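Local coordinates for DUF1254 domain-containing protein (Vibrio parahaemolyticus, PDB 3U07) that is of unknown function but belongs to the DUF1254/DUF1214 family and is probably exported from the cytoplasm, at residues E31-Y36 and I242-C247; S125-G130 and N343-W348. The protein carries 2 engineered substitutions. All blocks are in the same frame, centred on the assembly; numbering follows the deposited sequence.

The two contacts lie on opposite sides of the chain's centre. Their own centres are 38 Å apart, and their nearest atoms about 26 Å, so they do not touch. Contact 1 is buried and apolar. It packs helix 26-52 against the loop between helices 233-239 and 253-273. Contact 2 lies at the surface, and its polar links run through water. It sets the short helix 126-129, in the DUF1254 family region, against the corner before strand 347-354, in the DUF1214 region. Along the sequence the contacts cross, because their segments alternate. The function is unknown, and neither contact can be assigned to a site.

Contact 1. Residues E31-Y36 and I242-C247; sequences EDAYIY and IGVEPC
The backbones come closest at Ala33 and Ile242, whose CA atoms are 7.0 Å apart, where the loop after helix 233-239 passes beside helix 26-52. This is helix-to-loop packing within the helical part of the fold. The 31-36 backbone is regular helix, with Ile35 N bonded to Glu31 O and Tyr36 N to Asp32 O. Residues 242-247 form an irregular chain. Ala33 and Tyr36 are three residues apart, so they lie on the same side of the helix, and both direct CB toward the loop.

The contact is wholly apolar. The Ala33 methyl sits against the branch point of Ile242. Its CB is 3.8 Å from Ile242 CG2 and 3.9 Å from Ile242 CB, so the methyl meets the fork of the side chain and not its end. Val244 reaches the helix with both methyls. Its CG2 approaches Ala33 CB at 4.2 Å. Its CG1 lies opposite the backbone N (chi1 -175°) and goes to Tyr36. Between Ile242 and Val244, Gly243 turns with a phi of 108°, and the side chains on both sides of it reach the helix.

Leu236 of helix 233-239 touches both Tyr36 and Val244. The Tyr36 hydroxyl is hydrogen-bonded to Asp232, so the ring is held at its hydroxyl as well as at its edge. Asn220 bonds Gly243 O and Glu245 N through its side chain, and Cys247 is joined to Cys224 by a disulfide, which ties the loop to helix 215-224.

Tyr36 is met at its ring edge: Val244 CG1 lies near the ring plane, 4.0 Å from Tyr36 CE2.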
# COMPACT_ATOMS: atom_id res chain seq x y z
N GLU A 31 23.57 -12.41 -5.85
CA GLU A 31 22.40 -12.59 -4.99
C GLU A 31 21.94 -11.25 -4.44
O GLU A 31 20.75 -10.93 -4.45
CB GLU A 31 22.71 -13.53 -3.82
CG GLU A 31 21.51 -13.73 -2.89
CD GLU A 31 21.84 -14.60 -1.69
OE1 GLU A 31 22.88 -15.29 -1.71
OE2 GLU A 31 21.04 -14.61 -0.73
N ASP A 32 22.89 -10.46 -3.95
CA ASP A 32 22.54 -9.16 -3.40
C ASP A 32 22.04 -8.24 -4.51
O ASP A 32 21.14 -7.44 -4.30
CB ASP A 32 23.75 -8.53 -2.70
CG ASP A 32 24.17 -9.30 -1.46
OD1 ASP A 32 23.30 -9.92 -0.82
OD2 ASP A 32 25.37 -9.28 -1.12
N ALA A 33 22.62 -8.35 -5.70
CA ALA A 33 22.21 -7.52 -6.83
C ALA A 33 20.74 -7.78 -7.14
O ALA A 33 19.96 -6.85 -7.32
CB ALA A 33 23.07 -7.81 -8.06
N TYR A 34 20.36 -9.05 -7.20
CA TYR A 34 18.97 -9.38 -7.49
C TYR A 34 18.04 -8.89 -6.37
O TYR A 34 16.95 -8.39 -6.64
CB TYR A 34 18.78 -10.88 -7.68
CG TYR A 34 17.32 -11.24 -7.83
CD1 TYR A 34 16.65 -11.02 -9.04
CD2 TYR A 34 16.58 -11.71 -6.75
CE1 TYR A 34 15.28 -11.27 -9.16
CE2 TYR A 34 15.21 -11.97 -6.86
CZ TYR A 34 14.57 -11.74 -8.07
OH TYR A 34 13.23 -12.00 -8.17
N ILE A 35 18.46 -9.06 -5.12
CA ILE A 35 17.63 -8.63 -4.00
C ILE A 35 17.39 -7.12 -4.04
O ILE A 35 16.30 -6.66 -3.70
CB ILE A 35 18.24 -9.10 -2.65
CG1 ILE A 35 18.04 -10.62 -2.51
CG2 ILE A 35 17.55 -8.39 -1.48
CD1 ILE A 35 18.83 -11.25 -1.38
N TYR A 36 18.39 -6.35 -4.46
CA TYR A 36 18.22 -4.90 -4.59
C TYR A 36 17.22 -4.64 -5.73
O TYR A 36 16.31 -3.82 -5.60
CB TYR A 36 19.55 -4.21 -4.94
CG TYR A 36 19.38 -2.91 -5.71
CD1 TYR A 36 19.03 -1.72 -5.06
CD2 TYR A 36 19.50 -2.89 -7.10
CE1 TYR A 36 18.80 -0.54 -5.78
CE2 TYR A 36 19.27 -1.71 -7.83
CZ TYR A 36 18.92 -0.55 -7.16
OH TYR A 36 18.68 0.59 -7.90
N ILE A 242 27.61 -6.85 -12.04
CA ILE A 242 26.56 -7.83 -12.29
C ILE A 242 25.75 -7.43 -13.52
O ILE A 242 25.09 -8.27 -14.12
CB ILE A 242 25.61 -7.96 -11.07
CG1 ILE A 242 26.42 -8.38 -9.84
CG2 ILE A 242 24.51 -8.97 -11.35
CD1 ILE A 242 27.13 -9.72 -9.99
N GLY A 243 25.80 -6.16 -13.90
CA GLY A 243 25.06 -5.71 -15.06
C GLY A 243 23.85 -4.84 -14.74
O GLY A 243 23.08 -4.48 -15.63
N VAL A 244 23.67 -4.51 -13.46
CA VAL A 244 22.56 -3.65 -13.04
C VAL A 244 23.06 -2.23 -13.23
O VAL A 244 23.97 -1.78 -12.55
CB VAL A 244 22.21 -3.86 -11.56
CG1 VAL A 244 20.97 -3.03 -11.20
CG2 VAL A 244 21.96 -5.34 -11.30
N GLU A 245 22.44 -1.52 -14.17
CA GLU A 245 22.87 -0.16 -14.49
C GLU A 245 21.78 0.51 -15.32
O GLU A 245 21.27 -0.10 -16.26
CB GLU A 245 24.17 -0.26 -15.28
CG GLU A 245 24.77 1.05 -15.74
CD GLU A 245 26.03 0.82 -16.54
OE1 GLU A 245 26.90 0.06 -16.06
OE2 GLU A 245 26.16 1.39 -17.64
N PRO A 246 21.44 1.78 -15.02
CA PRO A 246 20.39 2.53 -15.74
C PRO A 246 20.56 2.66 -17.24
O PRO A 246 21.45 3.35 -17.70
CB PRO A 246 20.45 3.91 -15.11
CG PRO A 246 21.06 3.69 -13.79
CD PRO A 246 22.12 2.65 -14.05
N CYS A 247 19.62 2.09 -18.00
CA CYS A 247 19.61 2.14 -19.46
C CYS A 247 20.51 1.08 -20.12
O CYS A 247 20.57 1.01 -21.34
CB CYS A 247 20.05 3.51 -19.99
SG CYS A 247 19.36 4.94 -19.10

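Contact 2. Residues S125-G130 and N343-W348; sequences SSRTRG and NVSEFW
Arg127 presents its extended base, with CG opposite its backbone N (chi1 -176°), and Glu346 folds back at chi2 (-47°) to meet it. The Arg127 chain turns only beyond the contact, at chi3 (78°). The two side chains cross at about a right angle. Glu346 OE2 is 3.6 Å from Arg127 CG, and Glu346 OE1 is 3.7 Å from Arg127 CA. The carboxylate therefore packs on the aliphatic base of the arginine, and its OE2 stays 6.0 Å from Arg127 NE. That nitrogen forms a salt bridge with Glu313.

Ser125 is the N-cap of helix 126-129: its OG accepts from Arg127 N at 3.0 Å. On the other segment the chain turns a corner at Ser345 and Glu346. Glu346 and Phe347 then form a classic beta bulge opposite Tyr415.

Two waters bridge the segments. One donates to Glu346 OE1 and is also bonded to Ser126 OG at 2.6 Å. The other accepts from Arg127 NH1 and donates to Ser345 OG. It lies at the edge of the guanidinium, while Thr128 CG2 covers one face.

Arg127 and Glu346 thus form no direct ion pair. Arg127 instead pairs directly across the two family regions with Glu313, while Glu346 adds van der Waals contact with its CA, CB and CG and a water link to Ser126.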
# COMPACT_ATOMS: atom_id res chain seq x y z
N SER A 125 -2.92 13.41 4.03
CA SER A 125 -4.16 12.90 4.58
C SER A 125 -4.70 13.67 5.77
O SER A 125 -4.03 14.55 6.34
CB SER A 125 -3.99 11.44 4.99
OG SER A 125 -3.61 11.34 6.35
N SER A 126 -5.93 13.33 6.13
CA SER A 126 -6.65 13.92 7.25
C SER A 126 -5.85 13.77 8.54
O SER A 126 -5.92 14.62 9.43
CB SER A 126 -8.00 13.21 7.41
OG SER A 126 -7.82 11.80 7.49
N ARG A 127 -5.09 12.68 8.65
CA ARG A 127 -4.29 12.42 9.84
C ARG A 127 -3.37 13.60 10.15
O ARG A 127 -3.15 13.93 11.31
CB ARG A 127 -3.44 11.16 9.65
CG ARG A 127 -2.65 10.76 10.88
CD ARG A 127 -1.79 9.53 10.63
NE ARG A 127 -0.57 9.84 9.89
CZ ARG A 127 0.54 10.33 10.44
NH1 ARG A 127 0.59 10.56 11.74
NH2 ARG A 127 1.59 10.59 9.68
N THR A 128 -2.83 14.21 9.11
CA THR A 128 -1.91 15.32 9.31
C THR A 128 -2.37 16.66 8.73
O THR A 128 -1.71 17.67 8.94
CB THR A 128 -0.50 14.97 8.73
OG1 THR A 128 -0.63 14.57 7.36
CG2 THR A 128 0.13 13.83 9.53
N ARG A 129 -3.49 16.66 8.01
CA ARG A 129 -3.99 17.91 7.43
C ARG A 129 -5.42 18.22 7.83
O ARG A 129 -5.91 19.33 7.61
CB ARG A 129 -3.93 17.86 5.89
CG ARG A 129 -2.56 17.66 5.29
CD ARG A 129 -2.69 17.52 3.78
NE ARG A 129 -3.11 18.77 3.15
CZ ARG A 129 -2.31 19.81 2.92
NH1 ARG A 129 -1.03 19.75 3.27
NH2 ARG A 129 -2.78 20.90 2.34
N GLY A 130 -6.10 17.25 8.43
CA GLY A 130 -7.49 17.47 8.79
C GLY A 130 -8.31 17.53 7.51
O GLY A 130 -8.14 16.70 6.62
N ASN A 343 -4.24 2.39 20.72
CA ASN A 343 -3.73 3.76 20.67
C ASN A 343 -3.60 4.27 19.23
O ASN A 343 -2.53 4.18 18.63
CB ASN A 343 -2.37 3.87 21.37
CG ASN A 343 -2.46 3.59 22.86
OD1 ASN A 343 -3.42 4.00 23.53
ND2 ASN A 343 -1.46 2.90 23.40
N VAL A 344 -4.69 4.80 18.68
CA VAL A 344 -4.68 5.35 17.32
C VAL A 344 -5.19 6.78 17.35
O VAL A 344 -6.07 7.13 18.14
CB VAL A 344 -5.56 4.54 16.35
CG1 VAL A 344 -5.12 3.09 16.33
CG2 VAL A 344 -7.01 4.67 16.73
N SER A 345 -4.65 7.62 16.47
CA SER A 345 -5.07 9.02 16.44
C SER A 345 -6.32 9.22 15.61
O SER A 345 -7.09 10.14 15.84
CB SER A 345 -3.94 9.90 15.87
OG SER A 345 -3.79 9.69 14.47
N GLU A 346 -6.52 8.35 14.62
CA GLU A 346 -7.68 8.48 13.75
C GLU A 346 -8.82 7.54 14.08
O GLU A 346 -9.86 7.97 14.59
CB GLU A 346 -7.24 8.31 12.29
CG GLU A 346 -6.05 9.18 11.91
CD GLU A 346 -6.22 10.61 12.38
OE1 GLU A 346 -7.18 11.28 11.93
OE2 GLU A 346 -5.41 11.06 13.21
N PHE A 347 -8.66 6.26 13.78
CA PHE A 347 -9.71 5.29 14.07
C PHE A 347 -9.22 3.86 13.85
O PHE A 347 -8.12 3.65 13.34
CB PHE A 347 -10.94 5.55 13.20
CG PHE A 347 -10.79 5.14 11.76
CD1 PHE A 347 -11.26 3.90 11.32
CD2 PHE A 347 -10.21 6.00 10.82
CE1 PHE A 347 -11.17 3.53 9.97
CE2 PHE A 347 -10.11 5.64 9.47
CZ PHE A 347 -10.59 4.40 9.05
N TRP A 348 -10.03 2.89 14.26
CA TRP A 348 -9.67 1.50 14.07
C TRP A 348 -10.90 0.67 13.72
O TRP A 348 -12.03 1.15 13.82
CB TRP A 348 -9.00 0.93 15.33
CG TRP A 348 -9.80 1.09 16.58
CD1 TRP A 348 -9.69 2.10 17.50
CD2 TRP A 348 -10.82 0.22 17.06
NE1 TRP A 348 -10.58 1.90 18.52
CE2 TRP A 348 -11.30 0.76 18.28
CE3 TRP A 348 -11.39 -0.97 16.58
CZ2 TRP A 348 -12.31 0.15 19.03
CZ3 TRP A 348 -12.41 -1.57 17.32
CH2 TRP A 348 -12.85 -1.01 18.53
O HOH W 1 -8.70 11.24 9.82
O HOH W 2 -1.12 10.02 13.90